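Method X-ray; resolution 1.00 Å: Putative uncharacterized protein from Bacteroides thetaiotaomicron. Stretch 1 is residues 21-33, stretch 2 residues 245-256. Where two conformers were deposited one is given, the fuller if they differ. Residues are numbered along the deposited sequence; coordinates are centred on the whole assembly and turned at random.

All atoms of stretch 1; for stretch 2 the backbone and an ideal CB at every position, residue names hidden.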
ATOM      1  N   ILE A  21       3.030  12.872  -9.324  1.00 13.22           N
ATOM      2  CA  ILE A  21       3.684  11.827 -10.108  1.00 10.96           C
ATOM      3  C   ILE A  21       4.708  12.479 -11.085  1.00 11.33           C
ATOM      4  O   ILE A  21       4.339  13.388 -11.808  1.00 13.12           O
ATOM      5  CB  ILE A  21       2.695  10.997 -10.899  1.00 11.23           C
ATOM      6  CG1 ILE A  21       1.648  10.369  -9.955  1.00 12.16           C
ATOM      7  CG2 ILE A  21       3.406   9.950 -11.732  1.00 11.40           C
ATOM      8  CD1 ILE A  21       0.574   9.544 -10.673  1.00 15.41           C
ATOM      9  N   PRO A  22       5.959  12.037 -11.090  1.00 10.92           N
ATOM     10  CA  PRO A  22       6.927  12.598 -12.052  1.00 11.55           C
ATOM     11  C   PRO A  22       6.392  12.421 -13.477  1.00 11.43           C
ATOM     12  O   PRO A  22       5.843  11.394 -13.871  1.00 11.13           O
ATOM     13  CB  PRO A  22       8.190  11.772 -11.811  1.00 12.52           C
ATOM     14  CG  PRO A  22       8.063  11.364 -10.361  1.00 12.23           C
ATOM     15  CD  PRO A  22       6.585  11.111 -10.163  1.00 12.26           C
ATOM     16  N   SER A  23       6.688  13.419 -14.284  1.00 12.71           N
ATOM     17  CA  SER A  23       6.309  13.352 -15.686  1.00 12.65           C
ATOM     18  C   SER A  23       6.892  12.150 -16.390  1.00 10.98           C
ATOM     19  O   SER A  23       6.225  11.538 -17.220  1.00 11.97           O
ATOM     20  CB  SER A  23       6.709  14.669 -16.332  1.00 14.77           C
ATOM     21  OG  SER A  23       8.071  14.898 -16.394  1.00 16.61           O
ATOM     22  N   SER A  24       8.118  11.795 -16.073  1.00 10.50           N
ATOM     23  CA  SER A  24       8.731  10.660 -16.749  1.00  9.90           C
ATOM     24  C   SER A  24       8.104   9.327 -16.333  1.00  8.98           C
ATOM     25  O   SER A  24       8.191   8.360 -17.102  1.00  9.54           O
ATOM     26  CB  SER A  24      10.229  10.617 -16.588  1.00 10.18           C
ATOM     27  OG  SER A  24      10.554  10.392 -15.229  1.00 11.17           O
ATOM     28  N   THR A  25       7.488   9.285 -15.180  1.00  9.06           N
ATOM     29  CA  THR A  25       6.752   8.104 -14.759  1.00  9.42           C
ATOM     30  C   THR A  25       5.521   7.904 -15.616  1.00  9.11           C
ATOM     31  O   THR A  25       5.215   6.795 -16.064  1.00  9.86           O
ATOM     32  CB  THR A  25       6.405   8.145 -13.253  1.00  9.49           C
ATOM     33  OG1 THR A  25       7.652   8.144 -12.591  1.00 10.11           O
ATOM     34  CG2 THR A  25       5.536   7.002 -12.830  1.00 10.07           C
ATOM     35  N   ILE A  26       4.774   8.979 -15.842  1.00  9.79           N
ATOM     36  CA  ILE A  26       3.603   8.866 -16.707  0.71 10.57           C
ATOM     37  C   ILE A  26       4.027   8.421 -18.102  1.00 10.08           C
ATOM     38  O   ILE A  26       3.388   7.519 -18.686  1.00 11.04           O
ATOM     39  CB  ILE A  26       2.805  10.168 -16.701  0.71 11.35           C
ATOM     40  CG1 ILE A  26       2.278  10.558 -15.325  0.71 11.51           C
ATOM     41  CG2 ILE A  26       1.638   9.992 -17.700  0.71 17.14           C
ATOM     42  CD1 ILE A  26       1.904  12.024 -15.148  0.71 15.04           C
ATOM     43  N   GLU A  27       5.083   9.001 -18.646  1.00 10.01           N
ATOM     44  CA  GLU A  27       5.574   8.591 -19.986  1.00 10.37           C
ATOM     45  C   GLU A  27       5.995   7.132 -19.991  1.00  9.43           C
ATOM     46  O   GLU A  27       5.700   6.399 -20.952  1.00 10.12           O
ATOM     47  CB  GLU A  27       6.773   9.511 -20.347  1.00 13.14           C
ATOM     48  CG  GLU A  27       6.267  10.908 -20.659  1.00 19.49           C
ATOM     49  CD  GLU A  27       7.344  11.942 -20.701  1.00 26.67           C
ATOM     50  OE1 GLU A  27       8.538  11.669 -20.480  1.00 39.36           O
ATOM     51  OE2 GLU A  27       6.991  13.102 -20.977  1.00 37.25           O
ATOM     52  N   ALA A  28       6.687   6.661 -18.958  1.00  9.32           N
ATOM     53  CA  ALA A  28       7.124   5.285 -18.898  1.00  9.31           C
ATOM     54  C   ALA A  28       5.950   4.328 -18.862  1.00  8.77           C
ATOM     55  O   ALA A  28       5.977   3.281 -19.516  1.00  9.26           O
ATOM     56  CB  ALA A  28       8.042   5.099 -17.666  1.00  9.97           C
ATOM     57  N   LEU A  29       4.927   4.642 -18.080  1.00  8.66           N
ATOM     58  CA  LEU A  29       3.758   3.757 -17.979  0.69  8.80           C
ATOM     59  C   LEU A  29       2.982   3.783 -19.282  1.00  9.08           C
ATOM     60  O   LEU A  29       2.441   2.729 -19.691  1.00  9.26           O
ATOM     61  CB  LEU A  29       2.944   4.059 -16.719  0.69  9.15           C
ATOM     62  CG  LEU A  29       3.375   3.329 -15.473  0.69  9.86           C
ATOM     63  CD1 LEU A  29       4.800   3.611 -15.068  0.69  9.87           C
ATOM     64  CD2 LEU A  29       2.541   3.809 -14.259  0.69 14.54           C
ATOM     65  N   GLU A  30       2.885   4.912 -19.960  1.00  9.50           N
ATOM     66  CA  GLU A  30       2.257   4.939 -21.302  1.00  9.75           C
ATOM     67  C   GLU A  30       2.993   3.988 -22.234  1.00  9.52           C
ATOM     68  O   GLU A  30       2.372   3.193 -22.964  1.00 10.24           O
ATOM     69  CB  GLU A  30       2.291   6.366 -21.857  1.00 10.70           C
ATOM     70  CG  GLU A  30       1.205   7.284 -21.343  1.00 11.67           C
ATOM     71  CD  GLU A  30      -0.132   7.133 -22.022  1.00 14.22           C
ATOM     72  OE1 GLU A  30      -0.323   6.377 -23.022  1.00 20.39           O
ATOM     73  OE2 GLU A  30      -1.126   7.724 -21.526  1.00 15.57           O
ATOM     74  N   ALA A  31       4.338   4.073 -22.217  1.00  9.63           N
ATOM     75  CA  ALA A  31       5.103   3.237 -23.129  1.00 10.12           C
ATOM     76  C   ALA A  31       4.941   1.747 -22.780  1.00  9.30           C
ATOM     77  O   ALA A  31       4.803   0.905 -23.655  1.00 10.39           O
ATOM     78  CB  ALA A  31       6.579   3.627 -23.065  1.00 10.37           C
ATOM     79  N   ALA A  32       4.936   1.422 -21.475  1.00  9.01           N
ATOM     80  CA  ALA A  32       4.798   0.026 -21.051  1.00  8.81           C
ATOM     81  C   ALA A  32       3.417  -0.503 -21.417  1.00  8.34           C
ATOM     82  O   ALA A  32       3.264  -1.659 -21.850  1.00  9.00           O
ATOM     83  CB  ALA A  32       5.066  -0.097 -19.586  1.00  9.67           C
ATOM     84  N   HIS A  33       2.399   0.314 -21.245  1.00  8.72           N
ATOM     85  CA  HIS A  33       1.019  -0.104 -21.568  1.00  8.79           C
ATOM     86  C   HIS A  33       0.911  -0.519 -23.025  1.00  9.08           C
ATOM     87  O   HIS A  33       0.296  -1.521 -23.392  1.00  9.73           O
ATOM     88  CB  HIS A  33       0.073   1.070 -21.278  1.00  9.87           C
ATOM     89  CG  HIS A  33      -1.333   0.777 -21.768  1.00  9.19           C
ATOM     90  ND1 HIS A  33      -2.209   0.017 -21.074  1.00 10.21           N
ATOM     91  CD2 HIS A  33      -1.919   1.167 -22.933  1.00 10.25           C
ATOM     92  CE1 HIS A  33      -3.338  -0.066 -21.827  1.00 10.53           C
ATOM     93  NE2 HIS A  33      -3.186   0.616 -22.947  1.00 10.36           N
ATOM     94  N   UNK A 245      16.462   8.099  -7.103  1.00 10.98           N
ATOM     95  CA  UNK A 245      15.353   8.683  -6.374  1.00 10.90           C
ATOM     96  C   UNK A 245      14.140   8.961  -7.232  1.00 10.54           C
ATOM     97  O   UNK A 245      14.259   9.210  -8.446  1.00 10.34           O
ATOM     98  CB  UNK A 245      15.806   9.982  -5.704  1.00 10.90           C
ATOM     99  N   UNK A 246      12.972   8.987  -6.590  1.00 10.47           N
ATOM    100  CA  UNK A 246      11.722   9.165  -7.324  1.00  9.95           C
ATOM    101  C   UNK A 246      11.748  10.392  -8.202  1.00  9.79           C
ATOM    102  O   UNK A 246      11.317  10.355  -9.357  1.00 10.18           O
ATOM    103  CB  UNK A 246      10.543   9.255  -6.353  1.00  9.95           C
ATOM    104  N   UNK A 247      12.246  11.533  -7.718  1.00 10.67           N
ATOM    105  CA  UNK A 247      12.227  12.803  -8.464  1.00 11.38           C
ATOM    106  C   UNK A 247      13.460  12.974  -9.338  1.00 11.45           C
ATOM    107  O   UNK A 247      13.683  14.069  -9.874  1.00 14.31           O
ATOM    108  CB  UNK A 247      12.122  13.983  -7.496  1.00 11.38           C
ATOM    109  N   UNK A 248      14.256  11.931  -9.530  1.00 10.71           N
ATOM    110  CA  UNK A 248      15.315  11.859 -10.509  1.00 10.92           C
ATOM    111  C   UNK A 248      15.041  10.694 -11.488  1.00 10.10           C
ATOM    112  O   UNK A 248      15.925   9.934 -11.878  1.00 10.97           O
ATOM    113  CB  UNK A 248      16.668  11.690  -9.816  1.00 10.92           C
ATOM    114  N   UNK A 249      13.765  10.598 -11.858  1.00 10.32           N
ATOM    115  CA  UNK A 249      13.335   9.672 -12.928  1.00  9.89           C
ATOM    116  C   UNK A 249      13.548   8.208 -12.505  1.00  9.17           C
ATOM    117  O   UNK A 249      13.762   7.361 -13.368  1.00  9.44           O
ATOM    118  CB  UNK A 249      14.102   9.959 -14.221  1.00  9.89           C
ATOM    119  N   UNK A 250      13.428   7.872 -11.227  1.00  9.79           N
ATOM    120  CA  UNK A 250      13.709   6.503 -10.796  1.00  9.63           C
ATOM    121  C   UNK A 250      12.886   5.453 -11.506  1.00  8.80           C
ATOM    122  O   UNK A 250      13.433   4.403 -11.899  1.00  8.97           O
ATOM    123  CB  UNK A 250      13.476   6.379  -9.289  1.00  9.63           C
ATOM    124  N   UNK A 251      11.582   5.656 -11.639  1.00  8.58           N
ATOM    125  CA  UNK A 251      10.775   4.596 -12.283  1.00  8.33           C
ATOM    126  C   UNK A 251      11.170   4.406 -13.723  1.00  8.18           C
ATOM    127  O   UNK A 251      11.398   3.290 -14.199  1.00  8.63           O
ATOM    128  CB  UNK A 251       9.282   4.923 -12.203  1.00  8.33           C
ATOM    129  N   UNK A 252      11.228   5.526 -14.482  1.00  8.63           N
ATOM    130  CA  UNK A 252      11.561   5.441 -15.896  1.00  8.73           C
ATOM    131  C   UNK A 252      12.930   4.805 -16.116  1.00  8.90           C
ATOM    132  O   UNK A 252      13.118   3.929 -16.968  1.00  9.21           O
ATOM    133  CB  UNK A 252      11.523   6.833 -16.530  1.00  8.73           C
ATOM    134  N   UNK A 253      13.914   5.226 -15.316  1.00  8.89           N
ATOM    135  CA  UNK A 253      15.257   4.670 -15.437  1.00  9.44           C
ATOM    136  C   UNK A 253      15.260   3.183 -15.190  1.00  8.89           C
ATOM    137  O   UNK A 253      15.969   2.430 -15.910  1.00 10.09           O
ATOM    138  CB  UNK A 253      16.215   5.360 -14.464  1.00  9.44           C
ATOM    139  N   UNK A 254      14.527   2.714 -14.194  1.00  8.78           N
ATOM    140  CA  UNK A 254      14.489   1.278 -13.927  1.00  8.86           C
ATOM    141  C   UNK A 254      13.865   0.507 -15.093  1.00  8.29           C
ATOM    142  O   UNK A 254      14.344  -0.545 -15.499  1.00  9.34           O
ATOM    143  CB  UNK A 254      13.709   1.002 -12.640  1.00  8.86           C
ATOM    144  N   UNK A 255      12.735   1.040 -15.569  1.00  8.42           N
ATOM    145  CA  UNK A 255      12.041   0.375 -16.690  1.00  8.42           C
ATOM    146  C   UNK A 255      12.914   0.288 -17.927  1.00  8.73           C
ATOM    147  O   UNK A 255      12.915  -0.719 -18.648  1.00 10.22           O
ATOM    148  CB  UNK A 255      10.748   1.117 -17.033  1.00  8.42           C
ATOM    149  N   UNK A 256      13.636   1.361 -18.195  1.00  8.85           N
ATOM    150  CA  UNK A 256      14.581   1.364 -19.325  1.00 10.02           C
ATOM    151  C   UNK A 256      15.709   0.340 -19.091  1.00  9.78           C
ATOM    152  O   UNK A 256      16.102  -0.374 -20.002  1.00 11.43           O
ATOM    153  CB  UNK A 256      15.170   2.762 -19.523  1.00 10.02           C
TER

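Helix 23-33 and the helix beginning at 250 run at 35° between their N-to-C directions, with axes approaching to 8.1 Å, close enough to favour small side chains where the backbones are nearest.

Position 245 has nothing of stretch 1 near its ideal CB; it is Pro245.

At 246 the CB points sideways, 5.2 Å from Pro22 CG, so an apolar chain long enough to bend back would suit. Ile246 does this, its CG1 4.0 Å from Pro22 CG.

The ideal CB of 247 meets nothing of stretch 1, although the CA of 247 lies 6.4 Å from Pro22 CA. Many side chains, polar ones included, would fit. In Asp247 the carboxylate swings nearer, OD1 lying 3.7 Å from Pro22 CG.

Position 248 points away and leaves the choice open; it is Glu248.

Position 249 is more telling. Phi/psi of 66/32 is left-handed, favouring glycine, asparagine or aspartate, and the ideal CB stands 3.7 Å from Ser24 OG, a hydroxyl able to donate. An acceptor on a short chain fits both clues. In Asp249, OD1 accepts a hydrogen bond from Ser24 OG at 2.7 Å; though the residue is the N-cap, its side chain makes no capping bond.

At 250 an ideal CB would sit 3.1 Å from the carbonyl O of Pro245. That crowding favours glycine, and Gly250 is found.

The CB of 251 points toward stretch 1, 3.6 Å from Thr25 OG1 and 5.5 Å from Leu29 CD1. Valine, isoleucine or leucine are plausible. Ile251 sets CG2 4.2 Å from Leu29 CD1.

Position 252 faces the tightest spot: the CA of 252 is 5.4 Å from Ala28 CA, and its ideal CB is 3.7 Å from Ser24 O and 4.1 Å from Ala28 CB. Glycine, alanine or serine suit. Ser252 packs CB 4.0 Å from Ala28 CB, and its OG (chi1 t) shares a water with Ser24 O, at 2.6 Å from Ser252 OG and 3.0 Å from Ser24 O. A second water donates to Ser24 OG and Thr25 OG1 and accepts from Ser252 N.

Position 253 points sideways; Lys253 NZ donates to Glu248 O at 2.8 Å. Position 254, out of reach, is Ala254.

At 255 the CB points toward stretch 1 but stops 4.9 Å from Ala28 CB, inviting a long apolar chain such as leucine or methionine. Met255 places SD 4.0 Å from Leu29 CD1 and CE 3.5 Å from Ala32 CB.

Position 256, without contact, is Lys256.

Stretch 2 (245-256) PIDEDGISKAMK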
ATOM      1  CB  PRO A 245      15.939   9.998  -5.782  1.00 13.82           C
ATOM      2  CG  PRO A 245      17.419   9.663  -5.672  1.00 14.31           C
ATOM      3  CD  PRO A 245      17.720   8.854  -6.911  1.00 12.66           C
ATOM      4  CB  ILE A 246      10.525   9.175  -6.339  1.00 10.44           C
ATOM      5  CG1 ILE A 246       9.219   9.272  -7.141  1.00 10.30           C
ATOM      6  CG2 ILE A 246      10.601  10.224  -5.257  1.00 12.05           C
ATOM      7  CD1 ILE A 246       8.003   9.025  -6.339  1.00 12.01           C
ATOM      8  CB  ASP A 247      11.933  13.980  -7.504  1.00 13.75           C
ATOM      9  CG  ASP A 247      10.449  14.040  -7.173  1.00 14.63           C
ATOM     10  OD1 ASP A 247       9.549  13.801  -8.014  1.00 15.82           O
ATOM     11  OD2 ASP A 247      10.112  14.416  -6.034  1.00 17.01           O
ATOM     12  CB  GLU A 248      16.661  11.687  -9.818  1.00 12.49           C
ATOM     13  CG  GLU A 248      17.033  12.847  -8.919  1.00 15.42           C
ATOM     14  CD  GLU A 248      18.293  12.679  -8.125  1.00 17.44           C
ATOM     15  OE1 GLU A 248      19.071  11.742  -8.351  1.00 20.51           O
ATOM     16  OE2 GLU A 248      18.490  13.413  -7.167  1.00 30.83           O
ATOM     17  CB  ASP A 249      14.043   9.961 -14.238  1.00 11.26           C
ATOM     18  CG  ASP A 249      13.921  11.407 -14.663  1.00 12.09           C
ATOM     19  OD1 ASP A 249      12.823  11.792 -15.044  1.00 15.55           O
ATOM     20  OD2 ASP A 249      14.864  12.227 -14.534  1.00 14.98           O
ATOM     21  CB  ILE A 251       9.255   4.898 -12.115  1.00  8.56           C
ATOM     22  CG1 ILE A 251       8.808   4.848 -10.670  1.00  9.75           C
ATOM     23  CG2 ILE A 251       8.466   3.965 -13.012  1.00  9.05           C
ATOM     24  CD1 ILE A 251       8.944   3.510 -10.018  1.00 10.21           C
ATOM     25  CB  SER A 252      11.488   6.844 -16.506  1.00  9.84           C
ATOM     26  OG  SER A 252      11.937   6.815 -17.850  1.00 11.89           O
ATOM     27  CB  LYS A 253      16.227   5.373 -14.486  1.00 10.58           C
ATOM     28  CG  LYS A 253      16.605   6.768 -14.955  1.00 10.54           C
ATOM     29  CD  LYS A 253      17.350   7.483 -13.827  1.00 11.64           C
ATOM     30  CE  LYS A 253      17.915   8.842 -14.280  1.00 12.47           C
ATOM     31  NZ  LYS A 253      18.433   9.590 -13.102  1.00 13.61           N
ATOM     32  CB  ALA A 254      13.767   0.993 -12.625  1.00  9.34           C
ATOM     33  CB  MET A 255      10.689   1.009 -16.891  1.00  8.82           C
ATOM     34  CG  MET A 255       9.760   0.765 -15.712  1.00  8.90           C
ATOM     35  SD  MET A 255       8.211   1.690 -15.751  1.00  9.27           S
ATOM     36  CE  MET A 255       7.449   1.034 -17.229  1.00 10.60           C
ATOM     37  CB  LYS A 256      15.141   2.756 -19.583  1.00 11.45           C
ATOM     38  CG  LYS A 256      14.125   3.700 -20.169  1.00 14.08           C
ATOM     39  CD  LYS A 256      14.620   5.141 -20.234  1.00 18.95           C
ATOM     40  CE  LYS A 256      13.640   6.078 -20.962  1.00 24.56           C
ATOM     41  NZ  LYS A 256      14.250   7.480 -21.162  1.00 32.28           N
TER
HETATM   42  O   HOH W   1      10.325   8.183 -13.625  1.00 10.32           O
HETATM   43  O   HOH W   2       9.996   7.694 -19.389  1.00 21.80           O
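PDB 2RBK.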